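Local coordinates for multisubunit Na+/H+ antiporter, A subunit (Anoxybacillus flavithermus, PDB 6Z16), which forms the large A subunit of a multisubunit membrane antiporter that probably exchanges sodium ions for protons across the cell membrane, at residues P29-I33 against I85-M89; R672-I676 against L714-L720; S314-S318 against F462-Y466. One frame throughout, in Å; residues are numbered along the deposited sequence.

Contact 1. Residues P29-I33 against I85-M89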
loop_
_atom_site.group_PDB
_atom_site.type_symbol
_atom_site.label_atom_id
_atom_site.label_comp_id
_atom_site.label_asym_id
_atom_site.label_seq_id
_atom_site.Cartn_x
_atom_site.Cartn_y
_atom_site.Cartn_z
ATOM N N PRO A 29 -54.537 -83.756 -1.973
ATOM C CA PRO A 29 -55.635 -84.000 -1.035
ATOM C C PRO A 29 -56.980 -84.115 -1.741
ATOM O O PRO A 29 -57.924 -84.657 -1.156
ATOM C CB PRO A 29 -55.596 -82.769 -0.128
ATOM C CG PRO A 29 -54.204 -82.272 -0.233
ATOM C CD PRO A 29 -53.796 -82.530 -1.641
ATOM N N THR A 30 -57.056 -83.518 -2.942
ATOM C CA THR A 30 -58.100 -83.635 -3.967
ATOM C C THR A 30 -59.377 -82.881 -3.572
ATOM O O THR A 30 -60.245 -82.627 -4.415
ATOM C CB THR A 30 -58.376 -85.123 -4.275
ATOM O OG1 THR A 30 -57.127 -85.813 -4.383
ATOM C CG2 THR A 30 -59.072 -85.317 -5.615
ATOM N N LEU A 31 -59.474 -82.415 -2.330
ATOM C CA LEU A 31 -60.566 -81.528 -1.964
ATOM C C LEU A 31 -60.143 -80.069 -1.958
ATOM O O LEU A 31 -61.008 -79.185 -1.933
ATOM C CB LEU A 31 -61.155 -81.922 -0.598
ATOM C CG LEU A 31 -60.394 -81.840 0.726
ATOM C CD1 LEU A 31 -60.639 -80.517 1.431
ATOM C CD2 LEU A 31 -60.777 -82.995 1.631
ATOM N N HIS A 32 -58.835 -79.805 -1.974
ATOM C CA HIS A 32 -58.347 -78.449 -2.166
ATOM C C HIS A 32 -58.666 -77.954 -3.565
ATOM O O HIS A 32 -58.884 -76.755 -3.765
ATOM C CB HIS A 32 -56.841 -78.391 -1.925
ATOM C CG HIS A 32 -56.440 -78.710 -0.520
ATOM N ND1 HIS A 32 -55.125 -78.872 -0.143
ATOM C CD2 HIS A 32 -57.177 -78.900 0.599
ATOM C CE1 HIS A 32 -55.069 -79.148 1.146
ATOM N NE2 HIS A 32 -56.301 -79.172 1.619
ATOM N N ILE A 33 -58.706 -78.862 -4.540
ATOM C CA ILE A 33 -59.069 -78.525 -5.909
ATOM C C ILE A 33 -60.561 -78.752 -6.102
ATOM O O ILE A 33 -61.058 -78.766 -7.231
ATOM C CB ILE A 33 -58.218 -79.317 -6.927
ATOM C CG1 ILE A 33 -58.218 -80.823 -6.639
ATOM C CG2 ILE A 33 -56.796 -78.796 -6.951
ATOM C CD1 ILE A 33 -59.215 -81.641 -7.445
ATOM N N ILE A 85 -63.063 -86.516 7.540
ATOM C CA ILE A 85 -62.053 -86.176 6.540
ATOM C C ILE A 85 -61.496 -84.797 6.864
ATOM O O ILE A 85 -62.230 -83.805 6.836
ATOM C CB ILE A 85 -62.634 -86.215 5.121
ATOM C CG1 ILE A 85 -63.222 -87.593 4.834
ATOM C CG2 ILE A 85 -61.576 -85.857 4.105
ATOM C CD1 ILE A 85 -62.226 -88.722 4.972
ATOM N N ARG A 86 -60.200 -84.731 7.158
ATOM C CA ARG A 86 -59.557 -83.504 7.604
ATOM C C ARG A 86 -58.501 -83.064 6.602
ATOM O O ARG A 86 -57.761 -83.890 6.063
ATOM C CB ARG A 86 -58.922 -83.697 8.980
ATOM C CG ARG A 86 -59.928 -83.968 10.078
ATOM C CD ARG A 86 -59.268 -84.177 11.430
ATOM N NE ARG A 86 -58.614 -82.968 11.916
ATOM C CZ ARG A 86 -57.298 -82.833 12.035
ATOM N NH1 ARG A 86 -56.494 -83.835 11.708
ATOM N NH2 ARG A 86 -56.784 -81.696 12.482
ATOM N N ALA A 87 -58.431 -81.756 6.359
ATOM C CA ALA A 87 -57.464 -81.200 5.423
ATOM C C ALA A 87 -57.065 -79.809 5.885
ATOM O O ALA A 87 -57.812 -79.135 6.594
ATOM C CB ALA A 87 -58.025 -81.152 4.002
ATOM N N THR A 88 -55.877 -79.373 5.463
ATOM C CA THR A 88 -55.294 -78.134 5.966
ATOM C C THR A 88 -54.512 -77.447 4.855
ATOM O O THR A 88 -53.712 -78.093 4.177
ATOM C CB THR A 88 -54.372 -78.423 7.161
ATOM O OG1 THR A 88 -55.107 -79.097 8.188
ATOM C CG2 THR A 88 -53.812 -77.142 7.744
ATOM N N MET A 89 -54.743 -76.148 4.669
ATOM C CA MET A 89 -53.936 -75.322 3.768
ATOM C C MET A 89 -53.580 -74.023 4.478
ATOM O O MET A 89 -54.443 -73.140 4.607
ATOM C CB MET A 89 -54.678 -75.030 2.471
ATOM C CG MET A 89 -53.872 -74.215 1.483
ATOM S SD MET A 89 -54.743 -73.843 -0.049
ATOM C CE MET A 89 -54.725 -75.444 -0.846
#

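Contact 2. Residues R672-I676 against L714-L720. With PTY (phosphatidylethanolamine), chain Q.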
loop_
_atom_site.group_PDB
_atom_site.type_symbol
_atom_site.label_atom_id
_atom_site.label_comp_id
_atom_site.label_asym_id
_atom_site.label_seq_id
_atom_site.Cartn_x
_atom_site.Cartn_y
_atom_site.Cartn_z
ATOM N N ARG A 672 -56.372 0.384 12.140
ATOM C CA ARG A 672 -55.485 -0.750 11.916
ATOM C C ARG A 672 -54.024 -0.349 11.770
ATOM O O ARG A 672 -53.145 -1.157 12.094
ATOM C CB ARG A 672 -55.956 -1.529 10.688
ATOM C CG ARG A 672 -57.199 -2.348 10.967
ATOM C CD ARG A 672 -57.646 -3.166 9.783
ATOM N NE ARG A 672 -58.213 -2.324 8.737
ATOM C CZ ARG A 672 -59.499 -2.006 8.658
ATOM N NH1 ARG A 672 -60.349 -2.467 9.558
ATOM N NH2 ARG A 672 -59.937 -1.234 7.674
ATOM N N LEU A 673 -53.747 0.877 11.301
ATOM C CA LEU A 673 -52.378 1.392 11.294
ATOM C C LEU A 673 -51.800 1.482 12.694
ATOM O O LEU A 673 -50.597 1.278 12.878
ATOM C CB LEU A 673 -52.322 2.773 10.651
ATOM C CG LEU A 673 -52.468 2.942 9.148
ATOM C CD1 LEU A 673 -52.570 4.411 8.815
ATOM C CD2 LEU A 673 -51.279 2.338 8.456
ATOM N N THR A 674 -52.637 1.800 13.680
ATOM C CA THR A 674 -52.184 1.864 15.062
ATOM C C THR A 674 -51.771 0.486 15.562
ATOM O O THR A 674 -50.750 0.345 16.246
ATOM C CB THR A 674 -53.290 2.452 15.931
ATOM O OG1 THR A 674 -53.725 3.693 15.363
ATOM C CG2 THR A 674 -52.788 2.704 17.341
ATOM N N ALA A 675 -52.512 -0.551 15.167
ATOM C CA ALA A 675 -52.137 -1.913 15.525
ATOM C C ALA A 675 -50.895 -2.373 14.776
ATOM O O ALA A 675 -50.089 -3.126 15.332
ATOM C CB ALA A 675 -53.300 -2.863 15.257
ATOM N N ILE A 676 -50.706 -1.908 13.537
ATOM C CA ILE A 676 -49.507 -2.256 12.775
ATOM C C ILE A 676 -48.265 -1.639 13.408
ATOM O O ILE A 676 -47.257 -2.323 13.630
ATOM C CB ILE A 676 -49.665 -1.833 11.303
ATOM C CG1 ILE A 676 -50.695 -2.709 10.598
ATOM C CG2 ILE A 676 -48.344 -1.904 10.567
ATOM C CD1 ILE A 676 -51.080 -2.203 9.239
ATOM N N LEU A 714 -47.723 -2.959 5.950
ATOM C CA LEU A 714 -48.152 -1.703 5.343
ATOM C C LEU A 714 -48.475 -1.873 3.869
ATOM O O LEU A 714 -49.267 -1.101 3.320
ATOM C CB LEU A 714 -47.080 -0.640 5.513
ATOM C CG LEU A 714 -46.801 -0.236 6.949
ATOM C CD1 LEU A 714 -45.607 0.661 6.952
ATOM C CD2 LEU A 714 -47.999 0.461 7.537
ATOM N N LEU A 715 -47.824 -2.829 3.207
ATOM C CA LEU A 715 -48.293 -3.286 1.902
ATOM C C LEU A 715 -49.727 -3.783 1.980
ATOM O O LEU A 715 -50.576 -3.411 1.158
ATOM C CB LEU A 715 -47.386 -4.397 1.387
ATOM C CG LEU A 715 -47.917 -5.164 0.178
ATOM C CD1 LEU A 715 -47.895 -4.338 -1.102
ATOM C CD2 LEU A 715 -47.199 -6.492 0.036
ATOM N N CYS A 716 -50.015 -4.626 2.972
ATOM C CA CYS A 716 -51.335 -5.236 3.076
ATOM C C CYS A 716 -52.417 -4.241 3.497
ATOM O O CYS A 716 -53.590 -4.454 3.174
ATOM C CB CYS A 716 -51.268 -6.410 4.050
ATOM S SG CYS A 716 -52.734 -7.437 4.133
ATOM N N PHE A 717 -52.054 -3.155 4.188
ATOM C CA PHE A 717 -53.050 -2.189 4.653
ATOM C C PHE A 717 -53.609 -1.359 3.504
ATOM O O PHE A 717 -54.821 -1.338 3.274
ATOM C CB PHE A 717 -52.453 -1.264 5.718
ATOM C CG PHE A 717 -53.420 -0.219 6.217
ATOM C CD1 PHE A 717 -54.394 -0.546 7.141
ATOM C CD2 PHE A 717 -53.370 1.087 5.741
ATOM C CE1 PHE A 717 -55.293 0.409 7.591
ATOM C CE2 PHE A 717 -54.273 2.039 6.175
ATOM C CZ PHE A 717 -55.230 1.700 7.104
ATOM N N TYR A 718 -52.743 -0.647 2.780
ATOM C CA TYR A 718 -53.178 0.387 1.842
ATOM C C TYR A 718 -53.870 -0.145 0.596
ATOM O O TYR A 718 -54.248 0.666 -0.255
ATOM C CB TYR A 718 -51.993 1.253 1.415
ATOM C CG TYR A 718 -51.508 2.213 2.473
ATOM C CD1 TYR A 718 -52.183 3.399 2.712
ATOM C CD2 TYR A 718 -50.366 1.944 3.217
ATOM C CE1 TYR A 718 -51.750 4.284 3.673
ATOM C CE2 TYR A 718 -49.922 2.827 4.180
ATOM C CZ TYR A 718 -50.620 3.995 4.402
ATOM O OH TYR A 718 -50.186 4.882 5.360
ATOM N N HIS A 719 -54.045 -1.457 0.448
ATOM C CA HIS A 719 -54.839 -2.016 -0.636
ATOM C C HIS A 719 -56.130 -2.650 -0.139
ATOM O O HIS A 719 -56.698 -3.501 -0.829
ATOM C CB HIS A 719 -54.021 -3.031 -1.429
ATOM C CG HIS A 719 -52.878 -2.422 -2.175
ATOM N ND1 HIS A 719 -51.626 -2.273 -1.623
ATOM C CD2 HIS A 719 -52.804 -1.906 -3.424
ATOM C CE1 HIS A 719 -50.825 -1.701 -2.503
ATOM N NE2 HIS A 719 -51.515 -1.466 -3.604
ATOM N N LEU A 720 -56.588 -2.269 1.051
ATOM C CA LEU A 720 -57.926 -2.640 1.487
ATOM C C LEU A 720 -58.961 -1.980 0.583
ATOM O O LEU A 720 -58.751 -0.848 0.129
ATOM C CB LEU A 720 -58.161 -2.224 2.938
ATOM C CG LEU A 720 -57.518 -3.091 4.015
ATOM C CD1 LEU A 720 -57.620 -2.435 5.366
ATOM C CD2 LEU A 720 -58.215 -4.418 4.037
HETATM C C1 PTY Q . -45.966 -0.342 -3.211
HETATM C C2 PTY Q . -47.990 -2.049 -7.588
HETATM C C3 PTY Q . -48.542 -1.964 -6.150
HETATM O O4 PTY Q . -45.560 -1.265 -2.174
HETATM C C5 PTY Q . -47.947 0.966 -4.003
HETATM C C6 PTY Q . -47.394 0.051 -2.943
HETATM O O7 PTY Q . -47.441 0.745 -1.653
HETATM C C8 PTY Q . -47.907 0.057 -0.598
HETATM O O10 PTY Q . -48.327 -1.064 -0.664
HETATM C C11 PTY Q . -47.854 0.875 0.657
HETATM C C12 PTY Q . -46.451 1.175 1.170
HETATM C C13 PTY Q . -45.700 -0.055 1.636
HETATM C C14 PTY Q . -44.710 0.226 2.757
HETATM C C15 PTY Q . -43.561 1.131 2.368
HETATM C C16 PTY Q . -43.170 2.119 3.447
HETATM C C17 PTY Q . -42.723 1.505 4.764
HETATM C C18 PTY Q . -41.364 0.838 4.710
HETATM C C19 PTY Q . -40.589 0.919 6.012
HETATM C C20 PTY Q . -41.333 0.359 7.206
HETATM C C21 PTY Q . -40.555 0.437 8.506
HETATM C C22 PTY Q . -40.266 1.855 8.955
HETATM C C30 PTY Q . -44.533 -2.075 -2.433
HETATM C C31 PTY Q . -44.294 -3.029 -1.300
HETATM O O30 PTY Q . -43.898 -2.045 -3.452
HETATM C C32 PTY Q . -42.828 -3.337 -1.035
HETATM C C33 PTY Q . -42.139 -2.249 -0.237
HETATM C C34 PTY Q . -40.720 -2.586 0.176
HETATM C C35 PTY Q . -40.118 -1.560 1.114
HETATM C C36 PTY Q . -38.878 -2.033 1.844
HETATM C C37 PTY Q . -38.581 -1.204 3.079
HETATM C C38 PTY Q . -37.312 -1.584 3.809
HETATM C C39 PTY Q . -37.254 -3.030 4.249
HETATM C C40 PTY Q . -36.191 -3.293 5.301
HETATM C C41 PTY Q . -34.787 -2.927 4.868
HETATM C C42 PTY Q . -34.265 -3.806 3.753
HETATM C C43 PTY Q . -34.125 -5.254 4.154
HETATM C C44 PTY Q . -33.934 -6.174 2.977
HETATM P P1 PTY Q . -49.829 0.384 -5.879
HETATM O O11 PTY Q . -49.757 -1.176 -6.208
HETATM O O12 PTY Q . -48.818 1.067 -6.776
HETATM O O13 PTY Q . -51.213 0.897 -5.994
HETATM O O14 PTY Q . -49.272 0.513 -4.360
HETATM N N1 PTY Q . -47.425 -0.754 -7.983
#

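Contact 3. Residues S314-S318 against F462-Y466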
loop_
_atom_site.group_PDB
_atom_site.type_symbol
_atom_site.label_atom_id
_atom_site.label_comp_id
_atom_site.label_asym_id
_atom_site.label_seq_id
_atom_site.Cartn_x
_atom_site.Cartn_y
_atom_site.Cartn_z
ATOM N N SER A 314 -96.165 -67.308 9.135
ATOM C CA SER A 314 -97.338 -68.094 8.776
ATOM C C SER A 314 -98.589 -67.238 8.736
ATOM O O SER A 314 -99.469 -67.468 7.901
ATOM C CB SER A 314 -97.522 -69.246 9.762
ATOM O OG SER A 314 -96.453 -70.163 9.677
ATOM N N PHE A 315 -98.685 -66.241 9.616
ATOM C CA PHE A 315 -99.792 -65.301 9.524
ATOM C C PHE A 315 -99.663 -64.421 8.290
ATOM O O PHE A 315 -100.634 -64.230 7.554
ATOM C CB PHE A 315 -99.872 -64.441 10.781
ATOM C CG PHE A 315 -101.039 -63.501 10.784
ATOM C CD1 PHE A 315 -102.316 -63.974 11.036
ATOM C CD2 PHE A 315 -100.867 -62.151 10.518
ATOM C CE1 PHE A 315 -103.397 -63.119 11.033
ATOM C CE2 PHE A 315 -101.947 -61.294 10.509
ATOM C CZ PHE A 315 -103.213 -61.780 10.767
ATOM N N LEU A 316 -98.468 -63.882 8.038
ATOM C CA LEU A 316 -98.331 -62.889 6.978
ATOM C C LEU A 316 -98.347 -63.468 5.568
ATOM O O LEU A 316 -98.574 -62.713 4.616
ATOM C CB LEU A 316 -97.051 -62.084 7.172
ATOM C CG LEU A 316 -97.131 -61.065 8.297
ATOM C CD1 LEU A 316 -95.793 -60.419 8.478
ATOM C CD2 LEU A 316 -98.179 -60.026 7.947
ATOM N N ALA A 317 -98.123 -64.774 5.405
ATOM C CA ALA A 317 -97.998 -65.337 4.063
ATOM C C ALA A 317 -99.308 -65.404 3.290
ATOM O O ALA A 317 -99.272 -65.676 2.089
ATOM C CB ALA A 317 -97.395 -66.734 4.137
ATOM N N SER A 318 -100.453 -65.176 3.926
ATOM C CA SER A 318 -101.737 -65.268 3.244
ATOM C C SER A 318 -102.245 -63.926 2.744
ATOM O O SER A 318 -103.301 -63.881 2.108
ATOM C CB SER A 318 -102.782 -65.891 4.170
ATOM O OG SER A 318 -102.422 -67.207 4.530
ATOM N N PHE A 462 -102.338 -71.911 9.895
ATOM C CA PHE A 462 -102.030 -70.791 9.023
ATOM C C PHE A 462 -101.283 -71.278 7.798
ATOM O O PHE A 462 -101.607 -70.874 6.668
ATOM C CB PHE A 462 -101.200 -69.768 9.795
ATOM C CG PHE A 462 -101.916 -69.160 10.975
ATOM C CD1 PHE A 462 -103.298 -69.055 11.003
ATOM C CD2 PHE A 462 -101.199 -68.744 12.087
ATOM C CE1 PHE A 462 -103.944 -68.514 12.098
ATOM C CE2 PHE A 462 -101.841 -68.203 13.185
ATOM C CZ PHE A 462 -103.214 -68.091 13.190
ATOM N N THR A 463 -100.398 -72.273 8.014
ATOM C CA THR A 463 -99.594 -72.856 6.948
ATOM C C THR A 463 -100.483 -73.393 5.847
ATOM O O THR A 463 -100.433 -72.892 4.706
ATOM C CB THR A 463 -98.701 -73.960 7.506
ATOM O OG1 THR A 463 -97.852 -73.419 8.523
ATOM C CG2 THR A 463 -97.841 -74.535 6.412
ATOM N N PHE A 464 -101.453 -74.239 6.248
ATOM C CA PHE A 464 -102.319 -74.934 5.303
ATOM C C PHE A 464 -103.073 -73.940 4.454
ATOM O O PHE A 464 -103.106 -74.087 3.221
ATOM C CB PHE A 464 -103.292 -75.848 6.046
ATOM C CG PHE A 464 -104.177 -76.653 5.139
ATOM C CD1 PHE A 464 -103.700 -77.792 4.515
ATOM C CD2 PHE A 464 -105.487 -76.265 4.900
ATOM C CE1 PHE A 464 -104.516 -78.533 3.678
ATOM C CE2 PHE A 464 -106.303 -76.996 4.063
ATOM C CZ PHE A 464 -105.817 -78.131 3.452
ATOM N N LEU A 465 -103.462 -72.814 5.084
ATOM C CA LEU A 465 -104.314 -71.823 4.444
ATOM C C LEU A 465 -103.663 -71.281 3.190
ATOM O O LEU A 465 -104.187 -71.496 2.085
ATOM C CB LEU A 465 -104.640 -70.692 5.413
ATOM C CG LEU A 465 -105.520 -69.606 4.800
ATOM C CD1 LEU A 465 -106.840 -70.185 4.337
ATOM C CD2 LEU A 465 -105.750 -68.492 5.799
ATOM N N TYR A 466 -102.424 -70.765 3.318
ATOM C CA TYR A 466 -101.849 -70.113 2.145
ATOM C C TYR A 466 -101.490 -71.141 1.097
ATOM O O TYR A 466 -101.757 -70.912 -0.091
ATOM C CB TYR A 466 -100.643 -69.227 2.489
ATOM C CG TYR A 466 -99.424 -69.874 3.119
ATOM C CD1 TYR A 466 -99.208 -69.799 4.482
ATOM C CD2 TYR A 466 -98.473 -70.534 2.349
ATOM C CE1 TYR A 466 -98.082 -70.349 5.053
ATOM C CE2 TYR A 466 -97.372 -71.121 2.922
ATOM C CZ TYR A 466 -97.183 -71.026 4.273
ATOM O OH TYR A 466 -96.074 -71.597 4.843
#

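Contact 1. Residues P29-I33 against I85-M89
His32 and Met89 run past each other in opposite directions, and the Ala87 methyl touches both His32 and Leu31. The methionine chain leaves the strand extended, CG anti to the backbone N (chi1 -178°), and bends at its last torsion, carrying Met89 CE back to 3.5 Å from His32 ND1. Its sulfur stands farther off, above one face of the His32 ring, a distant Met-aromatic contact. Pro29 CB covers the other face of the imidazole, over its centre, so the ring lies between proline and methionine. Farther round the ring, Ala87 CB is 3.5 Å from His32 NE2. The same Ala87 CB meets Leu31 CD1 at 3.7 Å, while Leu31 CD2 turns to Ile85 CG2 at 3.9 Å, the two branched side chains crossing at a slant. Ile85, Ala87 and Met89 thus make the contact from alternate positions of one strand. That strand, 85-90, pairs antiparallel with 97-103 in a beta hairpin, and residues 29-33, the first modelled, pack on one of its faces, with Tyr71 and Tyr75 beside Leu31. With the imidazole cut back to an alanine at His32, Pro29 and Met89 would probably be left with a gap between them and the methionine end freer to turn. No hydrogen bond joins the two segments, so the first modelled residues are held to the hairpin by the shape and apolar surface of their side chains, the imidazole serving as a flat packing surface.

Contact 2. Residues R672-I676 against L714-L720
Phe717 reaches across to Arg672, Leu673 and Ile676, and each part of it meets a different neighbour. Phe717 CB lies 3.9 Å from Ile676 CD1. With CG anti to the backbone N (chi1 179°), the ring is carried out from helix 696-717 toward the start of helix 672-692. Phe717 CE1 approaches Arg672 CB obliquely at 3.7 Å; on the other side of the ring Phe717 CD2 meets Leu673 CD2 at 3.6 Å. Leu673 CG sits over one face toward its rim, 3.8 Å from the Phe717 ring centroid, a CH-pi contact, and it remains close to CE2 and to CZ at the far end. Beside the ring, Leu714 CD2 touches both Leu673 CD2 and Ile676 CG2, and Arg672 runs on to Leu720 CD1 in the type I turn that ends the helix. On the lipid side His719 grips a phosphatidylethanolamine headgroup: NE2 donates to phosphate O11 at 3.2 Å and weakly to O14, while ND1 donates to Leu715 O at 3.2 Å, nearly straight (171°) and in the ring plane. The helix pair, in the region related to MBH subunit D, is therefore joined mainly by apolar packing, without a hydrogen bond between the segments, while His719 links the lipid phosphate to the helix end. If both imidazole nitrogens carry protons, the ring would be cationic and suited to the phosphate.

Contact 3. Residues S314-S318 against F462-Y466
Tyr466 lays its ring against Ala317 where two helices of the NADH:quinone oxidoreductase/Mrp antiporter membrane fold come together, the end of 296-316 and the middle of 451-472. In the tight part the CA atoms of Ser318 and Tyr466 are 5.0 Å apart, those of Ser314 and Phe462 5.4 Å, and Phe462 CB packs on Ser314 O at 3.4 Å. The small Ser314, Ala317 and Ser318 are consistent with this close approach. Tyr466 CG is placed between its backbone N and carbonyl carbon (chi1 61°), which stands the ring alongside its own helix. Ala317 CB then covers one face toward the rim, 3.9 Å from the Tyr466 ring centroid in a CH-pi contact, and Thr463 O lies over the opposite face. Ser314 OG and Thr463 OG1 pass each other 3.7 Å apart; each is hydrogen-bonded within its own helix, to Leu310 O and Ala459 O. Packing is looser at the Phe462 ring and at Phe315: Phe462 CD2 stays 4.3 Å from Phe315 N, and the Phe315 ring instead meets Tyr577 of helix 574-583. Back at the tight end, Ser318 OG lies at the edge of the Tyr466 ring, near its plane, 3.4 Å from Tyr466 CB.

From the N terminus, contact 1 closes first, bringing the first modelled residues onto strand 85-90 after 51 intervening residues, largely helical. Contact 3 follows and closes the longest loop, 143 residues, joining helices 296-316 and 451-472 inside the antiporter-like helix bundle. Contact 2 comes last: 37 residues, nearly all helix, separate its segments, which bring together the beginning of 672-692 and the end of 696-717. The three loops run in series; none nests in or crosses another. Contacts 1 and 3 have centres about 45 Å apart, while the centre of contact 2, across the chain's centre, lies about 80 Å from that of contact 1 and about 83 Å from that of contact 3.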